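Local coordinates for protein 3-oxoadipate enol-lactonase (Burkholderia xenovorans, PDB 2XUA) that probably hydrolyses the enol-lactone of 3-oxoadipate, a step in the bacterial breakdown of catechol, and binds laevulinic acid in its pocket, at residues Ile91-Cys97 / Asp115-Ala121; Asn33-Leu39 / Arg57-His63; Arg143-Met147 / Lys183-Ala187; Pro208-Ile212 / Thr257-Phe261. One frame throughout, in Å; residues are numbered along the deposited sequence.

Contact 1. Residues Ile91-Cys97 / Asp115-Ala121; sequences IARANFC and DRIERVA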
loop_
_atom_site.group_PDB
_atom_site.type_symbol
_atom_site.label_atom_id
_atom_site.label_comp_id
_atom_site.label_asym_id
_atom_site.label_seq_id
_atom_site.Cartn_x
_atom_site.Cartn_y
_atom_site.Cartn_z
ATOM N N ILE B 91 21.187 -7.067 -12.641
ATOM C CA ILE B 91 21.431 -5.619 -12.715
ATOM C C ILE B 91 22.921 -5.359 -12.401
ATOM O O ILE B 91 23.358 -5.685 -11.299
ATOM C CB ILE B 91 20.608 -4.858 -11.696
ATOM C CG1 ILE B 91 19.123 -4.915 -12.052
ATOM C CG2 ILE B 91 21.106 -3.419 -11.591
ATOM C CD1 ILE B 91 18.247 -4.380 -10.955
ATOM N N ALA B 92 23.667 -4.770 -13.326
ATOM C CA ALA B 92 25.089 -4.642 -13.078
ATOM C C ALA B 92 25.474 -3.339 -12.371
ATOM O O ALA B 92 26.465 -3.318 -11.654
ATOM C CB ALA B 92 25.914 -4.806 -14.362
ATOM N N ARG B 93 24.757 -2.263 -12.657
ATOM C CA ARG B 93 25.011 -0.974 -12.031
ATOM C C ARG B 93 23.683 -0.247 -11.912
ATOM O O ARG B 93 22.777 -0.460 -12.736
ATOM C CB ARG B 93 25.960 -0.177 -12.910
ATOM C CG ARG B 93 26.560 1.103 -12.326
ATOM C CD ARG B 93 27.921 1.313 -13.037
ATOM N NE ARG B 93 28.127 2.578 -13.756
ATOM C CZ ARG B 93 27.384 3.048 -14.767
ATOM N NH1 ARG B 93 26.288 2.427 -15.193
ATOM N NH2 ARG B 93 27.731 4.189 -15.354
ATOM N N ALA B 94 23.542 0.639 -10.927
ATOM C CA ALA B 94 22.292 1.397 -10.818
ATOM C C ALA B 94 22.500 2.708 -10.103
ATOM O O ALA B 94 23.394 2.848 -9.241
ATOM C CB ALA B 94 21.229 0.545 -10.059
ATOM N N ASN B 95 21.672 3.673 -10.461
ATOM C CA ASN B 95 21.407 4.807 -9.623
ATOM C C ASN B 95 20.703 4.321 -8.358
ATOM O O ASN B 95 20.082 3.246 -8.318
ATOM C CB ASN B 95 20.584 5.866 -10.385
ATOM C CG ASN B 95 21.260 6.298 -11.661
ATOM O OD1 ASN B 95 21.027 5.734 -12.741
ATOM N ND2 ASN B 95 22.167 7.251 -11.533
ATOM N N PHE B 96 20.832 5.092 -7.294
ATOM C CA PHE B 96 20.315 4.659 -6.020
ATOM C C PHE B 96 19.778 5.884 -5.341
ATOM O O PHE B 96 20.432 6.938 -5.308
ATOM C CB PHE B 96 21.412 4.000 -5.164
ATOM C CG PHE B 96 20.896 3.379 -3.876
ATOM C CD1 PHE B 96 20.556 2.043 -3.823
ATOM C CD2 PHE B 96 20.762 4.163 -2.704
ATOM C CE1 PHE B 96 20.080 1.476 -2.609
ATOM C CE2 PHE B 96 20.240 3.608 -1.524
ATOM C CZ PHE B 96 19.952 2.303 -1.460
ATOM N N CYS B 97 18.573 5.729 -4.791
ATOM C CA CYS B 97 17.886 6.810 -4.058
ATOM C C CYS B 97 17.267 6.156 -2.857
ATOM O O CYS B 97 16.370 5.299 -2.975
ATOM C CB CYS B 97 16.786 7.465 -4.925
ATOM S SG CYS B 97 15.802 8.769 -4.091
ATOM N N ASP B 115 31.477 0.587 -7.885
ATOM C CA ASP B 115 31.374 0.016 -9.260
ATOM C C ASP B 115 29.945 -0.495 -9.572
ATOM O O ASP B 115 29.556 -0.561 -10.742
ATOM C CB ASP B 115 32.347 -1.150 -9.447
ATOM C CG ASP B 115 32.140 -2.225 -8.424
ATOM O OD1 ASP B 115 31.476 -1.938 -7.415
ATOM O OD2 ASP B 115 32.625 -3.357 -8.616
ATOM N N ARG B 116 29.226 -0.883 -8.515
ATOM C CA ARG B 116 27.785 -1.176 -8.589
ATOM C C ARG B 116 26.857 0.066 -8.688
ATOM O O ARG B 116 25.639 -0.087 -8.973
ATOM C CB ARG B 116 27.375 -2.076 -7.423
ATOM C CG ARG B 116 28.094 -3.430 -7.313
ATOM C CD ARG B 116 28.041 -4.235 -8.676
ATOM N NE ARG B 116 26.725 -4.776 -9.059
ATOM C CZ ARG B 116 26.122 -5.835 -8.535
ATOM N NH1 ARG B 116 24.953 -6.244 -9.039
ATOM N NH2 ARG B 116 26.660 -6.542 -7.511
ATOM N N ILE B 117 27.390 1.275 -8.454
ATOM C CA ILE B 117 26.559 2.493 -8.278
ATOM C C ILE B 117 26.834 3.566 -9.322
ATOM O O ILE B 117 27.991 3.900 -9.579
ATOM C CB ILE B 117 26.716 3.092 -6.798
ATOM C CG1 ILE B 117 26.235 2.135 -5.724
ATOM C CG2 ILE B 117 26.010 4.433 -6.661
ATOM C CD1 ILE B 117 24.788 1.556 -5.856
ATOM N N GLU B 118 25.817 4.160 -9.940
ATOM C CA GLU B 118 26.087 5.263 -10.863
ATOM C C GLU B 118 26.089 6.594 -10.135
ATOM O O GLU B 118 27.100 7.258 -10.082
ATOM C CB GLU B 118 25.144 5.247 -12.073
ATOM C CG GLU B 118 25.122 6.485 -12.927
ATOM C CD GLU B 118 25.820 6.313 -14.252
ATOM O OE1 GLU B 118 25.386 5.423 -15.037
ATOM O OE2 GLU B 118 26.774 7.093 -14.534
ATOM N N ARG B 119 24.929 7.002 -9.624
ATOM C CA ARG B 119 24.729 8.288 -8.938
ATOM C C ARG B 119 23.856 7.973 -7.711
ATOM O O ARG B 119 23.079 6.952 -7.680
ATOM C CB ARG B 119 24.097 9.376 -9.838
ATOM C CG ARG B 119 24.940 9.887 -10.988
ATOM C CD ARG B 119 24.459 11.240 -11.545
ATOM N NE ARG B 119 25.559 11.886 -12.286
ATOM C CZ ARG B 119 25.779 13.210 -12.417
ATOM N NH1 ARG B 119 24.942 14.114 -11.896
ATOM N NH2 ARG B 119 26.856 13.635 -13.101
ATOM N N VAL B 120 24.055 8.741 -6.631
ATOM C CA VAL B 120 23.364 8.365 -5.412
ATOM C C VAL B 120 22.559 9.575 -4.952
ATOM O O VAL B 120 23.066 10.664 -5.053
ATOM C CB VAL B 120 24.374 7.798 -4.381
ATOM C CG1 VAL B 120 25.065 8.906 -3.601
ATOM C CG2 VAL B 120 23.751 6.772 -3.479
ATOM N N ALA B 121 21.278 9.415 -4.561
ATOM C CA ALA B 121 20.498 10.494 -3.967
ATOM C C ALA B 121 20.264 10.060 -2.500
ATOM O O ALA B 121 19.642 9.021 -2.249
ATOM C CB ALA B 121 19.129 10.699 -4.694
HETATM O O HOH W 1 29.253 -2.658 -12.427
#
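A94 and F96 pair with the chain at R116-A121 through parallel strand bonds. A94 N donates to R116 O, and E118 N returns a bond to A94 O at 2.8 Å. F96 N then donates to R119 O. A121 N closes the set on F96 O at 2.7 Å. The partner advances one residue too many between the A94-I117 and F96-V120 pairs, so a beta bulge lies near E118.

Beside the F96 backbone, V120 CG2 packs at 4.0 Å from F96 CB, and the two side chains run the same way. On the other face of the sheet, C97 SG meets A121 CB at 3.9 Å.

Two arginines tie the segments together where the strand pairing begins. R116 folds back through bends at chi2 (-52°) and chi3. Its guanidinium edge then grips two successive carbonyls, with NH1 2.8 Å from I91 O and NE 3.0 Å from A92 O. A salt bridge from R116 NH1 to D87 holds the same group from outside. R93 bends at chi3 (123°) and sets one guanidinium face over E118. The salt bridge R93 NH2 to E118 OE1 is 2.7 Å long, with the two planes 65° apart. Water 1 links A92 O to D115 O.

Strands 94-99 and 117-123 are the first and last elements of a beta-alpha-beta unit whose helix is 101-112. Strand 28-32 flanks 94-99 on its other edge. Helix 75-88 packs on the F96 side, and helix 251-263 on the C97 side.

Contact 2. Residues Asn33-Leu39 / Arg57-His63; sequences NSLGTDL and RYDTRGH. With SHF (laevulinic acid), chain C.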
loop_
_atom_site.group_PDB
_atom_site.type_symbol
_atom_site.label_atom_id
_atom_site.label_comp_id
_atom_site.label_asym_id
_atom_site.label_seq_id
_atom_site.Cartn_x
_atom_site.Cartn_y
_atom_site.Cartn_z
ATOM N N ASN B 33 13.824 2.092 1.151
ATOM C CA ASN B 33 12.752 2.683 1.963
ATOM C C ASN B 33 13.268 3.107 3.376
ATOM O O ASN B 33 14.348 2.721 3.839
ATOM C CB ASN B 33 11.648 1.654 2.279
ATOM C CG ASN B 33 11.094 0.927 1.056
ATOM O OD1 ASN B 33 10.474 -0.137 1.183
ATOM N ND2 ASN B 33 11.337 1.453 -0.112
ATOM N N SER B 34 12.449 3.907 4.028
ATOM C CA SER B 34 12.642 4.272 5.451
ATOM C C SER B 34 12.222 3.143 6.374
ATOM O O SER B 34 11.321 2.326 6.039
ATOM C CB SER B 34 11.713 5.464 5.741
ATOM O OG SER B 34 12.154 6.113 6.962
ATOM N N LEU B 35 12.802 3.115 7.586
ATOM C CA LEU B 35 12.260 2.270 8.652
ATOM C C LEU B 35 10.742 2.424 8.860
ATOM O O LEU B 35 10.252 3.527 9.005
ATOM C CB LEU B 35 13.014 2.558 9.973
ATOM C CG LEU B 35 12.657 1.757 11.191
ATOM C CD1 LEU B 35 13.056 0.308 10.981
ATOM C CD2 LEU B 35 13.389 2.401 12.360
ATOM N N GLY B 36 10.009 1.296 8.964
ATOM C CA GLY B 36 8.564 1.301 9.206
ATOM C C GLY B 36 7.748 1.652 7.958
ATOM O O GLY B 36 6.572 1.963 8.078
ATOM N N THR B 37 8.358 1.591 6.755
ATOM C CA THR B 37 7.577 1.808 5.514
ATOM C C THR B 37 7.714 0.571 4.638
ATOM O O THR B 37 8.522 -0.300 4.912
ATOM C CB THR B 37 8.050 3.043 4.712
ATOM O OG1 THR B 37 9.373 2.801 4.245
ATOM C CG2 THR B 37 8.074 4.292 5.608
ATOM N N ASP B 38 6.949 0.515 3.568
ATOM C CA ASP B 38 7.188 -0.497 2.566
ATOM C C ASP B 38 7.312 0.197 1.226
ATOM O O ASP B 38 7.327 1.420 1.164
ATOM C CB ASP B 38 6.103 -1.570 2.576
ATOM C CG ASP B 38 4.772 -1.119 2.017
ATOM O OD1 ASP B 38 4.630 0.039 1.643
ATOM O OD2 ASP B 38 3.840 -1.959 1.929
ATOM N N LEU B 39 7.386 -0.581 0.136
ATOM C CA LEU B 39 7.714 0.032 -1.130
ATOM C C LEU B 39 6.659 0.958 -1.725
ATOM O O LEU B 39 6.958 1.642 -2.714
ATOM C CB LEU B 39 8.233 -1.021 -2.103
ATOM C CG LEU B 39 7.467 -2.017 -2.999
ATOM C CD1 LEU B 39 7.765 -3.427 -2.782
ATOM C CD2 LEU B 39 6.012 -1.757 -3.436
ATOM N N ARG B 57 12.068 -1.328 -6.796
ATOM C CA ARG B 57 11.738 -1.087 -5.381
ATOM C C ARG B 57 11.711 -2.410 -4.655
ATOM O O ARG B 57 11.478 -3.474 -5.285
ATOM C CB ARG B 57 10.340 -0.467 -5.270
ATOM C CG ARG B 57 10.322 0.978 -5.719
ATOM C CD ARG B 57 8.847 1.466 -5.588
ATOM N NE ARG B 57 8.066 0.993 -6.733
ATOM C CZ ARG B 57 6.712 0.917 -6.781
ATOM N NH1 ARG B 57 5.973 1.208 -5.735
ATOM N NH2 ARG B 57 6.079 0.561 -7.899
ATOM N N TYR B 58 11.870 -2.382 -3.331
ATOM C CA TYR B 58 11.833 -3.613 -2.593
ATOM C C TYR B 58 11.437 -3.306 -1.151
ATOM O O TYR B 58 11.530 -2.165 -0.700
ATOM C CB TYR B 58 13.218 -4.336 -2.692
ATOM C CG TYR B 58 14.303 -3.663 -1.903
ATOM C CD1 TYR B 58 14.714 -4.168 -0.652
ATOM C CD2 TYR B 58 14.960 -2.551 -2.402
ATOM C CE1 TYR B 58 15.718 -3.502 0.110
ATOM C CE2 TYR B 58 15.957 -1.892 -1.664
ATOM C CZ TYR B 58 16.300 -2.367 -0.407
ATOM O OH TYR B 58 17.279 -1.730 0.296
ATOM N N ASP B 59 10.947 -4.322 -0.465
ATOM C CA ASP B 59 10.698 -4.230 0.970
ATOM C C ASP B 59 11.969 -4.656 1.686
ATOM O O ASP B 59 12.427 -5.811 1.576
ATOM C CB ASP B 59 9.500 -5.084 1.368
ATOM C CG ASP B 59 8.165 -4.435 0.955
ATOM O OD1 ASP B 59 8.181 -3.274 0.585
ATOM O OD2 ASP B 59 7.088 -5.054 1.004
ATOM N N THR B 60 12.525 -3.719 2.439
ATOM C CA THR B 60 13.728 -4.023 3.244
ATOM C C THR B 60 13.439 -5.224 4.150
ATOM O O THR B 60 12.314 -5.439 4.575
ATOM C CB THR B 60 14.058 -2.769 4.089
ATOM O OG1 THR B 60 14.295 -1.649 3.219
ATOM C CG2 THR B 60 15.345 -2.997 4.983
ATOM N N ARG B 61 14.439 -6.033 4.478
ATOM C CA ARG B 61 14.182 -7.144 5.404
ATOM C C ARG B 61 13.479 -6.620 6.674
ATOM O O ARG B 61 13.709 -5.502 7.122
ATOM C CB ARG B 61 15.503 -7.852 5.809
ATOM C CG ARG B 61 16.543 -6.926 6.357
ATOM C CD ARG B 61 17.636 -7.838 7.086
ATOM N NE ARG B 61 18.370 -8.634 6.085
ATOM C CZ ARG B 61 19.032 -9.769 6.326
ATOM N NH1 ARG B 61 19.078 -10.283 7.556
ATOM N NH2 ARG B 61 19.684 -10.371 5.333
ATOM N N GLY B 62 12.614 -7.436 7.219
ATOM C CA GLY B 62 11.816 -7.089 8.386
ATOM C C GLY B 62 10.595 -6.245 8.077
ATOM O O GLY B 62 9.895 -5.885 9.012
ATOM N N HIS B 63 10.378 -5.891 6.791
ATOM C CA HIS B 63 9.295 -4.947 6.392
ATOM C C HIS B 63 8.367 -5.522 5.336
ATOM O O HIS B 63 8.718 -6.443 4.579
ATOM C CB HIS B 63 9.864 -3.637 5.815
ATOM C CG HIS B 63 10.593 -2.780 6.821
ATOM N ND1 HIS B 63 11.871 -3.064 7.261
ATOM C CD2 HIS B 63 10.214 -1.645 7.468
ATOM C CE1 HIS B 63 12.242 -2.146 8.142
ATOM N NE2 HIS B 63 11.259 -1.267 8.273
HETATM C C4 SHF C . 11.208 5.254 11.813
HETATM C C5 SHF C . 11.347 5.492 10.304
HETATM C C3 SHF C . 12.037 6.089 12.802
HETATM C C2 SHF C . 12.565 7.476 12.355
HETATM C C1 SHF C . 12.840 8.439 13.585
HETATM O O4 SHF C . 10.391 4.414 12.235
HETATM O O1 SHF C . 11.910 9.232 13.823
HETATM O OH1 SHF C . 13.959 8.455 14.202
HETATM O O HOH W 2 15.937 0.488 3.313
HETATM O O HOH W 3 13.599 -0.736 0.620
HETATM O O HOH W 4 12.835 0.003 5.480
HETATM O O HOH W 5 10.925 -1.383 3.772
#
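H63 and G36 join two loops at the C-terminal ends of strands 28-32 and 54-58 of the alpha/beta hydrolase sheet, each shaped by a type II turn, S34-T37 and T60-H63. The imidazole meets the first turn with its edge. G36 N donates to H63 NE2 at 2.9 Å, nearly straight (167°) and in the ring plane. H63 ND1 donates to R61 O, also near that plane. Bonds at both nitrogens therefore fix the rotation of the ring. L35 lies roughly perpendicular to H63 and brings CD1 to the same ring edge, 3.6 Å from NE2.

Further along, L39 lies across both R57 and D59. L39 N donates to D59 OD1 at 2.8 Å. The other D59 oxygen, OD2, is bonded by H65 N. R57 turns at chi3 (-79°) and places the edge of its guanidinium at L39 O, 3.2 Å from NH1. R57 NH2 forms salt bridges with D19 and with D176 of the second subunit.

S34 and L35 also line the laevulinic acid pocket. Waters fill in between the segments. Water 3 bridges N33 N and Y58 O and reaches T60 OG1, while water 5 accepts from T60 N and donates to T37 O at 2.9 Å.

Contact 3. Residues Arg143-Met147 / Lys183-Ala187; sequences RTEGM and KEGYA. With SHF (laevulinic acid), chain C.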
loop_
_atom_site.group_PDB
_atom_site.type_symbol
_atom_site.label_atom_id
_atom_site.label_comp_id
_atom_site.label_asym_id
_atom_site.label_seq_id
_atom_site.Cartn_x
_atom_site.Cartn_y
_atom_site.Cartn_z
ATOM N N ARG B 143 9.385 -4.191 20.534
ATOM C CA ARG B 143 9.409 -5.623 20.904
ATOM C C ARG B 143 8.449 -6.017 22.012
ATOM O O ARG B 143 7.897 -7.119 21.986
ATOM C CB ARG B 143 10.850 -6.118 21.246
ATOM C CG ARG B 143 11.727 -6.160 20.021
ATOM C CD ARG B 143 12.929 -7.136 20.064
ATOM N NE ARG B 143 14.103 -6.359 20.318
ATOM C CZ ARG B 143 15.172 -6.268 19.549
ATOM N NH1 ARG B 143 15.337 -6.942 18.409
ATOM N NH2 ARG B 143 16.110 -5.494 19.988
ATOM N N THR B 144 8.178 -5.100 22.948
ATOM C CA THR B 144 7.431 -5.450 24.174
ATOM C C THR B 144 6.070 -4.850 24.244
ATOM O O THR B 144 5.258 -5.232 25.102
ATOM C CB THR B 144 8.203 -5.057 25.463
ATOM O OG1 THR B 144 8.309 -3.639 25.570
ATOM C CG2 THR B 144 9.614 -5.642 25.412
ATOM N N GLU B 145 5.789 -3.923 23.336
ATOM C CA GLU B 145 4.503 -3.200 23.355
ATOM C C GLU B 145 3.828 -3.175 21.966
ATOM O O GLU B 145 2.622 -2.923 21.863
ATOM C CB GLU B 145 4.683 -1.761 23.863
ATOM C CG GLU B 145 4.974 -1.625 25.319
ATOM C CD GLU B 145 5.028 -0.174 25.745
ATOM O OE1 GLU B 145 5.911 0.177 26.538
ATOM O OE2 GLU B 145 4.215 0.631 25.251
ATOM N N GLY B 146 4.588 -3.474 20.913
ATOM C CA GLY B 146 4.015 -3.566 19.572
ATOM C C GLY B 146 3.946 -2.194 18.901
ATOM O O GLY B 146 4.349 -1.192 19.466
HETATM N N MSE B 147 3.422 -2.164 17.684
HETATM C CA MSE B 147 3.706 -1.086 16.787
HETATM C C MSE B 147 2.688 0.033 16.864
HETATM O O MSE B 147 2.954 1.137 16.408
HETATM C CB MSE B 147 3.824 -1.630 15.369
HETATM C CG MSE B 147 4.905 -2.663 15.227
HETATM SE SE MSE B 147 6.568 -1.814 15.426
HETATM C CE MSE B 147 6.568 -0.715 13.857
ATOM N N LYS B 183 7.155 -6.484 14.347
ATOM C CA LYS B 183 7.808 -5.717 15.431
ATOM C C LYS B 183 9.261 -6.105 15.679
ATOM O O LYS B 183 10.080 -5.245 15.976
ATOM C CB LYS B 183 6.970 -5.743 16.717
ATOM C CG LYS B 183 7.000 -6.995 17.516
ATOM C CD LYS B 183 5.822 -6.990 18.448
ATOM C CE LYS B 183 5.291 -8.399 18.581
ATOM N NZ LYS B 183 4.705 -8.481 19.934
ATOM N N GLU B 184 9.562 -7.404 15.537
ATOM C CA GLU B 184 10.939 -7.920 15.652
ATOM C C GLU B 184 11.768 -7.424 14.478
ATOM O O GLU B 184 12.902 -6.948 14.668
ATOM C CB GLU B 184 10.977 -9.484 15.727
ATOM C CG GLU B 184 12.386 -10.041 15.754
ATOM C CD GLU B 184 13.287 -9.432 16.830
ATOM O OE1 GLU B 184 14.521 -9.407 16.635
ATOM O OE2 GLU B 184 12.775 -8.954 17.886
ATOM N N GLY B 185 11.166 -7.466 13.268
ATOM C CA GLY B 185 11.829 -6.928 12.065
ATOM C C GLY B 185 12.190 -5.466 12.247
ATOM O O GLY B 185 13.284 -5.033 11.931
ATOM N N TYR B 186 11.247 -4.691 12.741
ATOM C CA TYR B 186 11.450 -3.248 12.966
ATOM C C TYR B 186 12.546 -3.012 14.029
ATOM O O TYR B 186 13.500 -2.285 13.805
ATOM C CB TYR B 186 10.141 -2.661 13.465
ATOM C CG TYR B 186 10.199 -1.183 13.738
ATOM C CD1 TYR B 186 9.912 -0.246 12.725
ATOM C CD2 TYR B 186 10.574 -0.701 15.007
ATOM C CE1 TYR B 186 9.924 1.136 12.981
ATOM C CE2 TYR B 186 10.643 0.692 15.265
ATOM C CZ TYR B 186 10.303 1.600 14.259
ATOM O OH TYR B 186 10.366 2.970 14.491
ATOM N N ALA B 187 12.395 -3.617 15.200
ATOM C CA ALA B 187 13.457 -3.523 16.216
ATOM C C ALA B 187 14.849 -3.965 15.671
ATOM O O ALA B 187 15.870 -3.333 15.957
ATOM C CB ALA B 187 13.057 -4.359 17.434
HETATM C C4 SHF C . 11.208 5.254 11.813
HETATM C C5 SHF C . 11.347 5.492 10.304
HETATM C C3 SHF C . 12.037 6.089 12.802
HETATM C C2 SHF C . 12.565 7.476 12.355
HETATM C C1 SHF C . 12.840 8.439 13.585
HETATM O O4 SHF C . 10.391 4.414 12.235
HETATM O O1 SHF C . 11.910 9.232 13.823
HETATM O OH1 SHF C . 13.959 8.455 14.202
#
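The Y186 ring carries the M147 methyl over one face. M147 is a selenomethionine here. Its CE sits 3.8 Å from the Y186 ring centroid, 23° off the ring normal, as a CH-pi contact. SE is over the same face, 4.5 Å from the Y186 centroid. Bends at chi2 (-69°) and chi3 curl the M147 chain so that both atoms cover the ring. At the ring edge is O4 of laevulinic acid, which accepts a hydrogen bond of 2.7 Å from Y186 OH.

The second flat group is the R143 guanidinium. A187 CB lies over one face, offset toward the rim and 3.5 Å from R143 CZ. E184 comes to the guanidinium edge. NH1 of R143 makes a salt bridge to E184 OE1 at 3.1 Å. R143 NH2 has a second acid partner in E191, about two turns further along helix 183-195, so the guanidinium is held at two of its nitrogens.

Between these groups, K183 CB packs against M147 CG at 4.0 Å. K183 CD rests on G146 CA. G146 has positive phi and turns the chain out of helix 132-145.

The contact thus joins the ends of two helices that probably belong to the cap domain of this alpha/beta hydrolase. At its centre is a Met-aromatic contact, made through selenium, that backs Y186, a pocket residue binding the ligand directly.

Contact 4. Residues Pro208-Ile212 / Thr257-Phe261; sequences PALVI and TVVDF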
loop_
_atom_site.group_PDB
_atom_site.type_symbol
_atom_site.label_atom_id
_atom_site.label_comp_id
_atom_site.label_asym_id
_atom_site.label_seq_id
_atom_site.Cartn_x
_atom_site.Cartn_y
_atom_site.Cartn_z
ATOM N N PRO B 208 28.910 10.761 -8.254
ATOM C CA PRO B 208 28.141 11.951 -8.033
ATOM C C PRO B 208 27.028 11.719 -6.987
ATOM O O PRO B 208 26.314 10.714 -7.057
ATOM C CB PRO B 208 27.540 12.211 -9.410
ATOM C CG PRO B 208 28.430 11.503 -10.336
ATOM C CD PRO B 208 28.777 10.311 -9.660
ATOM N N ALA B 209 26.916 12.616 -6.010
ATOM C CA ALA B 209 25.916 12.476 -4.960
ATOM C C ALA B 209 25.034 13.714 -4.866
ATOM O O ALA B 209 25.444 14.848 -5.206
ATOM C CB ALA B 209 26.538 12.100 -3.596
ATOM N N LEU B 210 23.767 13.467 -4.518
ATOM C CA LEU B 210 22.812 14.517 -4.170
ATOM C C LEU B 210 22.367 14.248 -2.724
ATOM O O LEU B 210 22.036 13.121 -2.355
ATOM C CB LEU B 210 21.592 14.470 -5.101
ATOM C CG LEU B 210 20.322 15.167 -4.622
ATOM C CD1 LEU B 210 20.559 16.728 -4.643
ATOM C CD2 LEU B 210 19.097 14.809 -5.486
ATOM N N VAL B 211 22.346 15.266 -1.894
ATOM C CA VAL B 211 21.817 15.057 -0.536
ATOM C C VAL B 211 20.558 15.900 -0.434
ATOM O O VAL B 211 20.618 17.052 -0.713
ATOM C CB VAL B 211 22.809 15.431 0.583
ATOM C CG1 VAL B 211 22.120 15.284 2.011
ATOM C CG2 VAL B 211 24.048 14.599 0.518
ATOM N N ILE B 212 19.413 15.289 -0.094
ATOM C CA ILE B 212 18.167 16.007 0.101
ATOM C C ILE B 212 17.879 15.927 1.607
ATOM O O ILE B 212 17.996 14.856 2.205
ATOM C CB ILE B 212 16.974 15.385 -0.708
ATOM C CG1 ILE B 212 17.078 15.720 -2.188
ATOM C CG2 ILE B 212 15.648 15.920 -0.250
ATOM C CD1 ILE B 212 16.094 14.956 -3.052
ATOM N N THR B 257 13.737 17.215 -8.248
ATOM C CA THR B 257 15.117 17.307 -7.832
ATOM C C THR B 257 15.895 16.034 -8.168
ATOM O O THR B 257 16.988 16.106 -8.714
ATOM C CB THR B 257 15.220 17.585 -6.315
ATOM O OG1 THR B 257 14.427 18.756 -6.000
ATOM C CG2 THR B 257 16.658 17.831 -5.941
ATOM N N VAL B 258 15.330 14.887 -7.804
ATOM C CA VAL B 258 15.960 13.606 -8.010
ATOM C C VAL B 258 16.059 13.335 -9.526
ATOM O O VAL B 258 17.114 12.925 -9.974
ATOM C CB VAL B 258 15.252 12.495 -7.239
ATOM C CG1 VAL B 258 15.899 11.185 -7.492
ATOM C CG2 VAL B 258 15.450 12.766 -5.707
ATOM N N VAL B 259 15.018 13.663 -10.298
ATOM C CA VAL B 259 15.071 13.384 -11.744
ATOM C C VAL B 259 16.151 14.250 -12.436
ATOM O O VAL B 259 16.953 13.721 -13.214
ATOM C CB VAL B 259 13.708 13.381 -12.412
ATOM C CG1 VAL B 259 13.815 13.221 -14.004
ATOM C CG2 VAL B 259 12.836 12.222 -11.846
ATOM N N ASP B 260 16.210 15.560 -12.135
ATOM C CA ASP B 260 17.138 16.446 -12.835
ATOM C C ASP B 260 18.564 16.049 -12.480
ATOM O O ASP B 260 19.437 15.988 -13.361
ATOM C CB ASP B 260 16.891 17.935 -12.507
ATOM C CG ASP B 260 15.511 18.438 -12.949
ATOM O OD1 ASP B 260 14.763 17.808 -13.747
ATOM O OD2 ASP B 260 15.155 19.513 -12.454
ATOM N N PHE B 261 18.800 15.720 -11.205
ATOM C CA PHE B 261 20.122 15.281 -10.746
ATOM C C PHE B 261 20.545 13.982 -11.425
ATOM O O PHE B 261 21.686 13.840 -11.834
ATOM C CB PHE B 261 20.218 15.120 -9.200
ATOM C CG PHE B 261 21.452 14.417 -8.742
ATOM C CD1 PHE B 261 22.707 15.049 -8.784
ATOM C CD2 PHE B 261 21.397 13.095 -8.319
ATOM C CE1 PHE B 261 23.884 14.354 -8.381
ATOM C CE2 PHE B 261 22.575 12.399 -7.931
ATOM C CZ PHE B 261 23.804 13.041 -7.958
#
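P208 opens the contact at the edge of the F261 ring. Its CB is 4.1 Å from F261 CZ, and its carbonyl also lies along that edge, near the ring plane. A209 points its side chain away from the helix. Its backbone still touches the ring, with A209 C 3.4 Å from F261 CZ.

L210 is the main partner. Its CB stands over the centre of the F261 ring, 3.5 Å from the centroid and 11° off the normal, a CH-pi contact. The F261 CG is anti to its own backbone N (chi1 168°), which sends the ring out from the helix toward the strand and under L210. The leucine and the phenylalanine reach past one another, each toward the other's backbone. L210 CD2 therefore reaches back along the helix to F261 CB and to T257 CG2, the latter at 3.9 Å.

I212 returns to the helix. Its CD1 touches V258 CG2 at 3.5 Å, and the two side chains are roughly perpendicular. The I212 and T257 side chains meet tip to tip, CD1 to CG2, at 4.1 Å. The T257 hydroxyl is bonded back to A253 O within its own helix, while its methyl faces the strand.

No hydrogen bond crosses this apolar interface. The axes of helix segment 257-261 and strand segment 209-212 run nearly antiparallel, at 169°, and come within 9.9 Å. Strand 209-214 lies between 117-123 and 236-240, and helix 251-263 also touches V238 and R236 of the latter. Helix 222-231 covers the other face of the strand at V211.

In the fold
Along the chain, contact 2 closes first, then contacts 1, 3 and 4 follow in series. Contacts 1, 2 and 4 all reach the same mixed sheet. Contacts 1 and 4 are neighbours, centres about 12 Å apart, because strands 117-123 and 209-214 pair directly: V120 O is 2.9 Å from L210 N. Contact 2 lies about 18 Å from contact 1, centre to centre, by the ligand. Contact 3 is in the helices outside the sheet, about 32 and 33 Å from the centres of contacts 1 and 4. It meets contact 2 where L35 packs on Y186, and both touch laevulinic acid. The pocket is therefore built between the sheet loops and helices that probably form the cap.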